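PDB 5TQZ: frutapin from Artocarpus altilis, which is a jacalin-related lectin that binds glucose and probably recognises mannose- and glucose-type carbohydrates. Local coordinates for residues 58-63 and 137-142; 77-82 and 101-106; 95-100 and 142-147. All coordinates share one frame; numbering follows the deposited sequence.

Interaction 1 of 3, residues 58-63 and 137-142; sequences TSKLPY and TGDLLD. With GLC (alpha-D-glucopyranose), chain E.
Asp-139, Leu-140 and Leu-61 carry this contact, in which the sugar-binding loop of a jacalin-type beta-prism lectin, residues 137-142, rests against the loop between strands 50-53 and 64-69. The polar tie is made by Ser-59, whose hydroxyl is swung anti to its own backbone N (chi1 179°) and thereby brought to the carbonyl of Asp-139. Ser-59 OG donates to Asp-139 O at 2.6 Å, lying in the carbonyl plane with a C=O...O angle of 154°. The same OG accepts from Leu-61 N in an ST turn, so one small hydroxyl holds the bend of its own loop and grips the other; serine, short and able to donate and accept at once, suits the place.

Beside this bond the contact turns apolar. Leu-61 and Leu-140 cross at about a right angle, CD1 of Leu-61 meeting CD2 of Leu-140 at 3.9 Å. Leu-140 CD2 also lies 3.5 Å from Tyr-63 OH, approaching the ring obliquely, while CB of Leu-61 lies above one face of the Tyr-63 ring, offset toward its rim. The branched leucines thus fill the angle between the loops, with Leu-140 also touching Leu-90.

Asp-139 faces both the loop and the sugar. Lys-60 NZ stands 4.4 Å from Asp-139 OD1, too far for a salt bridge although its charge may still steady the carboxylate. On the sugar side, the backbone N of Leu-140 donates to glucose O6 at 2.8 Å, while Asp-139 N makes a weak bond to the ring oxygen O5. Gly-138, having no side chain, lets glucose O6 come within 3.2 Å of its CA. The other carboxylate oxygen, Asp-139 OD2, receives a very short 2.5 Å hydrogen bond from glucose O1.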
loop_
_atom_site.group_PDB
_atom_site.type_symbol
_atom_site.label_atom_id
_atom_site.label_comp_id
_atom_site.label_asym_id
_atom_site.label_seq_id
_atom_site.Cartn_x
_atom_site.Cartn_y
_atom_site.Cartn_z
ATOM N N THR A 58 3.482 0.945 30.353
ATOM C CA THR A 58 4.262 1.492 31.376
ATOM C C THR A 58 4.969 0.450 32.181
ATOM O O THR A 58 4.366 -0.540 32.517
ATOM C CB THR A 58 3.279 2.234 32.358
ATOM O OG1 THR A 58 2.865 3.407 31.678
ATOM C CG2 THR A 58 3.942 2.586 33.638
ATOM N N SER A 59 6.191 0.716 32.604
ATOM C CA SER A 59 6.825 -0.068 33.719
ATOM C C SER A 59 6.865 0.737 35.007
ATOM O O SER A 59 7.303 1.908 34.981
ATOM C CB SER A 59 8.295 -0.496 33.394
ATOM O OG SER A 59 8.877 -1.210 34.481
ATOM N N LYS A 60 6.423 0.101 36.101
ATOM C CA LYS A 60 6.650 0.607 37.483
ATOM C C LYS A 60 8.110 0.573 38.042
ATOM O O LYS A 60 8.425 1.197 39.057
ATOM C CB LYS A 60 5.665 0.042 38.521
ATOM C CG LYS A 60 5.642 -1.461 38.737
ATOM C CD LYS A 60 4.599 -1.812 39.821
ATOM C CE LYS A 60 5.135 -2.635 41.013
ATOM N NZ LYS A 60 5.176 -4.099 40.690
ATOM N N LEU A 61 8.993 -0.139 37.388
ATOM C CA LEU A 61 10.417 -0.116 37.787
ATOM C C LEU A 61 10.972 1.315 37.769
ATOM O O LEU A 61 10.675 2.041 36.870
ATOM C CB LEU A 61 11.304 -0.988 36.846
ATOM C CG LEU A 61 10.868 -2.471 36.740
ATOM C CD1 LEU A 61 11.933 -3.265 35.912
ATOM C CD2 LEU A 61 10.698 -3.092 38.117
ATOM N N PRO A 62 11.858 1.645 38.716
ATOM C CA PRO A 62 12.491 2.982 38.800
ATOM C C PRO A 62 13.666 3.178 37.790
ATOM O O PRO A 62 14.900 3.218 38.173
ATOM C CB PRO A 62 13.046 2.931 40.219
ATOM C CG PRO A 62 13.357 1.465 40.507
ATOM C CD PRO A 62 12.665 0.668 39.470
ATOM N N TYR A 63 13.273 3.265 36.525
ATOM C CA TYR A 63 14.204 3.401 35.338
ATOM C C TYR A 63 14.370 4.931 34.950
ATOM O O TYR A 63 13.597 5.677 35.368
ATOM C CB TYR A 63 13.633 2.565 34.193
ATOM C CG TYR A 63 13.969 1.088 34.267
ATOM C CD1 TYR A 63 14.396 0.495 35.462
ATOM C CD2 TYR A 63 13.748 0.294 33.228
ATOM C CE1 TYR A 63 14.737 -0.866 35.525
ATOM C CE2 TYR A 63 14.142 -1.011 33.277
ATOM C CZ TYR A 63 14.650 -1.531 34.379
ATOM O OH TYR A 63 15.013 -2.923 34.357
ATOM N N THR A 137 4.483 -6.321 26.848
ATOM C CA THR A 137 5.009 -5.670 28.024
ATOM C C THR A 137 4.591 -6.410 29.259
ATOM O O THR A 137 3.385 -6.620 29.451
ATOM C CB THR A 137 4.622 -4.205 28.165
ATOM O OG1 THR A 137 5.031 -3.487 26.974
ATOM C CG2 THR A 137 5.172 -3.593 29.489
ATOM N N GLY A 138 5.508 -6.631 30.168
ATOM C CA GLY A 138 5.205 -7.044 31.542
ATOM C C GLY A 138 5.689 -6.056 32.574
ATOM O O GLY A 138 5.096 -5.039 32.735
ATOM N N ASP A 139 6.712 -6.395 33.361
ATOM C CA ASP A 139 7.476 -5.312 34.015
ATOM C C ASP A 139 8.376 -4.696 33.097
ATOM O O ASP A 139 8.882 -3.603 33.379
ATOM C CB ASP A 139 8.278 -5.878 35.167
ATOM C CG ASP A 139 7.410 -6.172 36.336
ATOM O OD1 ASP A 139 6.704 -5.192 36.726
ATOM O OD2 ASP A 139 7.380 -7.359 36.791
ATOM N N LEU A 140 8.620 -5.321 31.973
ATOM C CA LEU A 140 9.607 -4.882 30.968
ATOM C C LEU A 140 8.964 -4.966 29.586
ATOM O O LEU A 140 7.878 -5.585 29.378
ATOM C CB LEU A 140 10.899 -5.807 30.898
ATOM C CG LEU A 140 11.736 -5.643 32.153
ATOM C CD1 LEU A 140 12.646 -6.753 32.198
ATOM C CD2 LEU A 140 12.576 -4.395 32.273
ATOM N N LEU A 141 9.638 -4.331 28.658
ATOM C CA LEU A 141 9.313 -4.442 27.161
ATOM C C LEU A 141 9.795 -5.783 26.714
ATOM O O LEU A 141 11.007 -5.902 26.396
ATOM C CB LEU A 141 9.909 -3.343 26.345
ATOM C CG LEU A 141 9.467 -3.325 24.844
ATOM C CD1 LEU A 141 7.927 -3.127 24.652
ATOM C CD2 LEU A 141 10.256 -2.351 23.959
ATOM N N ASP A 142 8.961 -6.830 26.750
ATOM C CA ASP A 142 9.351 -8.114 26.321
ATOM C C ASP A 142 9.662 -8.189 24.818
ATOM O O ASP A 142 10.624 -8.968 24.371
ATOM C CB ASP A 142 8.261 -9.167 26.641
ATOM C CG ASP A 142 8.214 -9.463 28.086
ATOM O OD1 ASP A 142 7.640 -8.604 28.734
ATOM O OD2 ASP A 142 8.835 -10.429 28.503
HETATM C C1 GLC E . 6.607 -9.689 33.974
HETATM C C2 GLC E . 6.005 -11.025 33.500
HETATM C C3 GLC E . 6.907 -11.807 32.511
HETATM C C4 GLC E . 7.695 -10.879 31.607
HETATM C C5 GLC E . 8.592 -10.091 32.529
HETATM C C6 GLC E . 9.237 -8.886 31.941
HETATM O O1 GLC E . 6.524 -9.128 35.313
HETATM O O2 GLC E . 5.507 -11.923 34.489
HETATM O O3 GLC E . 6.052 -12.620 31.712
HETATM O O4 GLC E . 8.499 -11.653 30.719
HETATM O O5 GLC E . 7.980 -9.621 33.717
HETATM O O6 GLC E . 8.267 -8.053 31.272
HETATM O O HOH W 1 6.318 -2.883 36.077
#

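Interaction 2 of 3, residues 77-82 and 101-106; sequences LVSVSG and KFKTNK
A beta hairpin of the jacalin-type beta-prism fold, made of strands 77-87 and 95-104, joins these segments; 77-82 and 101-104 run antiparallel, 160° between their directions, and are interrupted by a classic beta bulge. Val-78 and Ser-79 both face Lys-103. Val-78 N donates to Lys-103 O at 2.9 Å, and Ser-79 N adds a weak bond to the same Lys-103 O at 3.4 Å. Past the bulge the pairing is regular: Lys-103 N donates to Ser-79 O, and Ser-81 and Lys-101 exchange bonds both ways.

On the face carrying Val-80 and Phe-102, the valine lies alongside the ring and points the same way, Val-80 CG2 being 4.1 Å from Phe-102 CD1. Leu-77 comes in aslant from beyond the bulge, bringing CD2 to 3.7 Å from Phe-102 CB. Large apolar groups suit this buried side, where Phe-102 also meets Ile-30 and Leu-32 of strand 26-34.

The other face pairs small serines with long lysines. Ser-79 CB and Lys-103 CB pack at 3.7 Å, and the small serines fit beside the lysine stems, whose far ends lead away from the partner strand; both lysines also touch Thr-109. Ser-81 OG sits between its backbone N and carbonyl carbon (chi1 73°), directed toward Lys-101. One water links both serine hydroxyls and donates to Lys-101 O at 2.7 Å.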
loop_
_atom_site.group_PDB
_atom_site.type_symbol
_atom_site.label_atom_id
_atom_site.label_comp_id
_atom_site.label_asym_id
_atom_site.label_seq_id
_atom_site.Cartn_x
_atom_site.Cartn_y
_atom_site.Cartn_z
ATOM N N LEU A 77 11.875 8.541 11.256
ATOM C CA LEU A 77 12.819 7.382 11.499
ATOM C C LEU A 77 13.238 6.662 10.285
ATOM O O LEU A 77 12.381 6.416 9.427
ATOM C CB LEU A 77 12.148 6.399 12.418
ATOM C CG LEU A 77 11.770 6.771 13.807
ATOM C CD1 LEU A 77 10.883 5.730 14.461
ATOM C CD2 LEU A 77 12.984 6.880 14.619
ATOM N N VAL A 78 14.534 6.416 10.169
ATOM C CA VAL A 78 15.070 5.627 9.104
ATOM C C VAL A 78 15.764 4.383 9.613
ATOM O O VAL A 78 16.193 3.575 8.805
ATOM C CB VAL A 78 16.073 6.415 8.240
ATOM C CG1 VAL A 78 15.462 7.635 7.596
ATOM C CG2 VAL A 78 17.282 6.840 9.158
ATOM N N SER A 79 15.925 4.210 10.895
ATOM C CA SER A 79 16.386 3.015 11.571
ATOM C C SER A 79 15.796 2.837 12.952
ATOM O O SER A 79 15.638 3.760 13.820
ATOM C CB SER A 79 17.928 3.136 11.860
ATOM O OG SER A 79 18.498 1.781 12.063
ATOM N N VAL A 80 15.448 1.555 13.183
ATOM C CA VAL A 80 15.142 1.004 14.504
ATOM C C VAL A 80 16.085 -0.157 14.722
ATOM O O VAL A 80 16.161 -1.058 13.911
ATOM C CB VAL A 80 13.625 0.529 14.590
ATOM C CG1 VAL A 80 13.337 -0.040 15.914
ATOM C CG2 VAL A 80 12.585 1.668 14.278
ATOM N N SER A 81 16.782 -0.206 15.860
ATOM C CA SER A 81 17.613 -1.322 16.217
ATOM C C SER A 81 17.739 -1.521 17.757
ATOM O O SER A 81 17.178 -0.762 18.610
ATOM C CB SER A 81 18.895 -1.176 15.565
ATOM O OG SER A 81 19.755 -0.099 16.167
ATOM N N GLY A 82 18.286 -2.649 18.117
ATOM C CA GLY A 82 18.250 -3.036 19.506
ATOM C C GLY A 82 18.768 -4.420 19.728
ATOM O O GLY A 82 19.442 -5.024 18.929
ATOM N N LYS A 101 17.563 1.753 19.908
ATOM C CA LYS A 101 18.339 2.814 19.265
ATOM C C LYS A 101 17.604 3.237 17.987
ATOM O O LYS A 101 17.324 2.326 17.095
ATOM C CB LYS A 101 19.711 2.276 18.863
ATOM C CG LYS A 101 20.604 3.419 18.387
ATOM C CD LYS A 101 21.957 2.787 18.082
ATOM C CE LYS A 101 22.838 3.760 17.488
ATOM N NZ LYS A 101 24.123 3.116 17.347
ATOM N N PHE A 102 17.399 4.562 17.843
ATOM C CA PHE A 102 16.696 5.095 16.709
ATOM C C PHE A 102 17.596 6.096 15.942
ATOM O O PHE A 102 18.369 6.809 16.528
ATOM C CB PHE A 102 15.446 5.883 17.124
ATOM C CG PHE A 102 14.459 5.067 17.971
ATOM C CD1 PHE A 102 13.461 4.286 17.332
ATOM C CD2 PHE A 102 14.630 5.011 19.333
ATOM C CE1 PHE A 102 12.672 3.498 18.070
ATOM C CE2 PHE A 102 13.733 4.225 20.076
ATOM C CZ PHE A 102 12.819 3.495 19.440
ATOM N N LYS A 103 17.528 6.089 14.596
ATOM C CA LYS A 103 18.192 7.142 13.769
ATOM C C LYS A 103 17.125 7.846 12.892
ATOM O O LYS A 103 16.112 7.193 12.498
ATOM C CB LYS A 103 19.253 6.471 12.880
ATOM C CG LYS A 103 20.241 5.789 13.733
ATOM C CD LYS A 103 21.421 5.267 12.953
ATOM C CE LYS A 103 21.944 4.095 13.738
ATOM N NZ LYS A 103 23.438 4.047 13.604
ATOM N N THR A 104 17.327 9.123 12.554
ATOM C CA THR A 104 16.420 9.826 11.718
ATOM C C THR A 104 17.059 10.329 10.385
ATOM O O THR A 104 18.307 10.343 10.275
ATOM C CB THR A 104 15.830 11.082 12.409
ATOM O OG1 THR A 104 16.774 12.090 12.478
ATOM C CG2 THR A 104 15.431 10.769 13.803
ATOM N N ASN A 105 16.226 10.741 9.459
ATOM C CA ASN A 105 16.712 11.190 8.194
ATOM C C ASN A 105 17.534 12.490 8.294
ATOM O O ASN A 105 18.194 12.901 7.331
ATOM C CB ASN A 105 15.612 11.499 7.229
ATOM C CG ASN A 105 14.708 12.564 7.784
ATOM O OD1 ASN A 105 14.365 12.564 9.006
ATOM N ND2 ASN A 105 14.302 13.474 6.925
ATOM N N LYS A 106 17.454 13.152 9.438
ATOM C CA LYS A 106 18.245 14.361 9.673
ATOM C C LYS A 106 19.602 14.064 10.338
ATOM O O LYS A 106 20.278 15.035 10.840
ATOM C CB LYS A 106 17.463 15.271 10.638
ATOM C CG LYS A 106 16.168 15.855 10.063
ATOM C CD LYS A 106 16.365 17.262 9.554
ATOM C CE LYS A 106 15.089 17.746 8.882
ATOM N NZ LYS A 106 15.370 18.189 7.482
HETATM O O HOH W 2 18.912 2.299 14.852
#

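Interaction 3 of 3, residues 95-100 and 142-147; sequences PVVRSL and DAIGVH. With GLC (alpha-D-glucopyranose), chain E.
Val-96 and Asp-142 meet with their side chains set aslant, at the place where strand 95-104 passes strand 141-149, its neighbour from a different sheet of the beta prism. The short strand segments diverge at 69° and share no hydrogen bond, though Val-97 N reaches Leu-141 O just ahead of segment 142-147. Val-96 CG1, held beside the backbone N (chi1 -55°), reaches the carboxylate and lies 3.6 Å from Asp-142 OD2. The backbones also come close here: Val-96 CA directs its hydrogen to Asp-142 O in a C-H...O contact of 3.4 Å.

Farther along, the contact becomes mainly apolar. Val-97 points toward the other strand, and in the conformer of Ile-144 described here Val-97 CG2 meets Ile-144 CG2 at 4.1 Å, passing over the backbone of Asp-142 and Ala-143. The CG1 branch of Ile-144, anti to the backbone N (chi1 -168°), carries CD1 to 4.2 Å from Leu-100 CD1. Beta-branched residues suit extended strands, and here they fill the interior between sheets, where Leu-100 and Ile-144 also meet Phe-41 of strand 38-47.

Asp-142 itself turns its CB away from the valine strand and gives both carboxylate oxygens to the glucose. Asp-142 OD1 accepts from glucose O6 at 2.7 Å and OD2 from glucose O4 at 2.6 Å. A water donates to OD2 and to Pro-95 O, tying the carboxylate to the start of the neighbouring strand. This water and Val-96 may limit the rotation of the carboxylate, consistent with a preference for sugars whose O4 and O6 are placed as in glucose.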
loop_
_atom_site.group_PDB
_atom_site.type_symbol
_atom_site.label_atom_id
_atom_site.label_comp_id
_atom_site.label_asym_id
_atom_site.label_seq_id
_atom_site.Cartn_x
_atom_site.Cartn_y
_atom_site.Cartn_z
ATOM N N PRO A 95 13.630 -13.959 26.387
ATOM C CA PRO A 95 14.244 -12.706 26.068
ATOM C C PRO A 95 13.350 -11.478 26.092
ATOM O O PRO A 95 12.196 -11.620 25.937
ATOM C CB PRO A 95 14.838 -12.907 24.625
ATOM C CG PRO A 95 14.021 -13.970 24.084
ATOM C CD PRO A 95 13.411 -14.801 25.187
ATOM N N VAL A 96 13.870 -10.334 26.567
ATOM C CA VAL A 96 13.189 -9.056 26.531
ATOM C C VAL A 96 13.949 -8.142 25.669
ATOM O O VAL A 96 15.033 -8.519 25.263
ATOM C CB VAL A 96 13.038 -8.483 27.887
ATOM C CG1 VAL A 96 12.317 -9.516 28.804
ATOM C CG2 VAL A 96 14.355 -8.029 28.515
ATOM N N VAL A 97 13.478 -6.896 25.477
ATOM C CA VAL A 97 14.264 -5.901 24.656
ATOM C C VAL A 97 15.161 -5.277 25.680
ATOM O O VAL A 97 14.640 -4.623 26.648
ATOM C CB VAL A 97 13.258 -4.943 24.015
ATOM C CG1 VAL A 97 14.035 -3.828 23.257
ATOM C CG2 VAL A 97 12.223 -5.716 23.171
ATOM N N ARG A 98 16.446 -5.526 25.586
ATOM C CA ARG A 98 17.501 -4.912 26.372
ATOM C C ARG A 98 17.961 -3.459 26.034
ATOM O O ARG A 98 18.376 -2.745 26.896
ATOM C CB ARG A 98 18.707 -5.800 26.383
ATOM C CG ARG A 98 18.476 -7.189 27.032
ATOM C CD ARG A 98 17.989 -7.263 28.421
ATOM N NE ARG A 98 18.976 -6.677 29.311
ATOM C CZ ARG A 98 20.113 -7.241 29.742
ATOM N NH1 ARG A 98 20.483 -8.481 29.463
ATOM N NH2 ARG A 98 20.950 -6.476 30.412
ATOM N N SER A 99 17.887 -3.166 24.754
ATOM C CA SER A 99 18.320 -1.914 24.202
ATOM C C SER A 99 17.449 -1.576 23.044
ATOM O O SER A 99 17.016 -2.465 22.304
ATOM C CB SER A 99 19.784 -2.102 23.690
ATOM O OG SER A 99 20.316 -0.772 23.494
ATOM N N LEU A 100 17.274 -0.294 22.816
ATOM C CA LEU A 100 16.771 0.292 21.603
ATOM C C LEU A 100 17.626 1.497 21.167
ATOM O O LEU A 100 18.160 2.235 22.009
ATOM C CB LEU A 100 15.313 0.842 21.832
ATOM C CG LEU A 100 14.184 -0.284 21.849
ATOM C CD1 LEU A 100 12.903 0.314 22.320
ATOM C CD2 LEU A 100 14.218 -1.042 20.553
ATOM N N ASP A 142 8.961 -6.830 26.750
ATOM C CA ASP A 142 9.351 -8.114 26.321
ATOM C C ASP A 142 9.662 -8.189 24.818
ATOM O O ASP A 142 10.624 -8.968 24.371
ATOM C CB ASP A 142 8.261 -9.167 26.641
ATOM C CG ASP A 142 8.214 -9.463 28.086
ATOM O OD1 ASP A 142 7.640 -8.604 28.734
ATOM O OD2 ASP A 142 8.835 -10.429 28.503
ATOM N N ALA A 143 8.795 -7.513 24.016
ATOM C CA ALA A 143 8.870 -7.652 22.538
ATOM C C ALA A 143 8.508 -6.347 21.856
ATOM O O ALA A 143 7.718 -5.605 22.459
ATOM C CB ALA A 143 7.968 -8.761 22.026
ATOM N N ILE A 144 9.023 -6.106 20.641
ATOM C CA ILE A 144 8.548 -4.962 19.856
ATOM C C ILE A 144 8.539 -5.276 18.347
ATOM O O ILE A 144 9.333 -6.059 17.800
ATOM C CB ILE A 144 9.374 -3.709 20.165
ATOM C CG1 ILE A 144 8.780 -2.375 19.609
ATOM C CG2 ILE A 144 10.798 -3.907 19.730
ATOM C CD1 ILE A 144 9.604 -1.277 20.212
ATOM N N GLY A 145 7.568 -4.640 17.647
ATOM C CA GLY A 145 7.460 -4.754 16.159
ATOM C C GLY A 145 6.896 -3.509 15.598
ATOM O O GLY A 145 6.480 -2.641 16.348
ATOM N N VAL A 146 7.094 -3.342 14.304
ATOM C CA VAL A 146 6.740 -2.080 13.657
ATOM C C VAL A 146 5.888 -2.208 12.427
ATOM O O VAL A 146 6.062 -3.122 11.553
ATOM C CB VAL A 146 7.864 -1.152 13.181
ATOM C CG1 VAL A 146 8.195 -0.261 14.353
ATOM C CG2 VAL A 146 8.960 -1.910 12.509
ATOM N N HIS A 147 4.886 -1.376 12.414
ATOM C CA HIS A 147 3.973 -1.232 11.246
ATOM C C HIS A 147 4.516 -0.129 10.363
ATOM O O HIS A 147 5.023 0.902 10.851
ATOM C CB HIS A 147 2.562 -0.803 11.657
ATOM C CG HIS A 147 1.890 -1.722 12.595
ATOM N ND1 HIS A 147 1.473 -2.990 12.307
ATOM C CD2 HIS A 147 1.467 -1.463 13.842
ATOM C CE1 HIS A 147 0.839 -3.526 13.351
ATOM N NE2 HIS A 147 0.801 -2.605 14.293
HETATM C C1 GLC E . 6.607 -9.689 33.974
HETATM C C2 GLC E . 6.005 -11.025 33.500
HETATM C C3 GLC E . 6.907 -11.807 32.511
HETATM C C4 GLC E . 7.695 -10.879 31.607
HETATM C C5 GLC E . 8.592 -10.091 32.529
HETATM C C6 GLC E . 9.237 -8.886 31.941
HETATM O O1 GLC E . 6.524 -9.128 35.313
HETATM O O2 GLC E . 5.507 -11.923 34.489
HETATM O O3 GLC E . 6.052 -12.620 31.712
HETATM O O4 GLC E . 8.499 -11.653 30.719
HETATM O O5 GLC E . 7.980 -9.621 33.717
HETATM O O6 GLC E . 8.267 -8.053 31.272
HETATM O O HOH W 3 9.865 -12.392 27.051
#

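Interactions 1 and 3 both back the sugar-binding loop 137-142, which with Gly-16 N holds the glucose; they share Asp-142, and their centres lie 12 Å apart. Leu-141 joins them, its O probably accepting a hydrogen bond from Val-97 N at 2.8 Å and its CD2 packing 4.1 Å from Leu-100 CD1. Interaction 2 continues strand 95-104 away from the sugar and touches interaction 3 where Ser-81 O lies 3.6 Å from Leu-100 CD2. Its centre is 22 Å from that of interaction 1, on the opposite side of the chain's centre. The series thus runs from binding loop, through the packing between sheets, to a hairpin remote from the ligand.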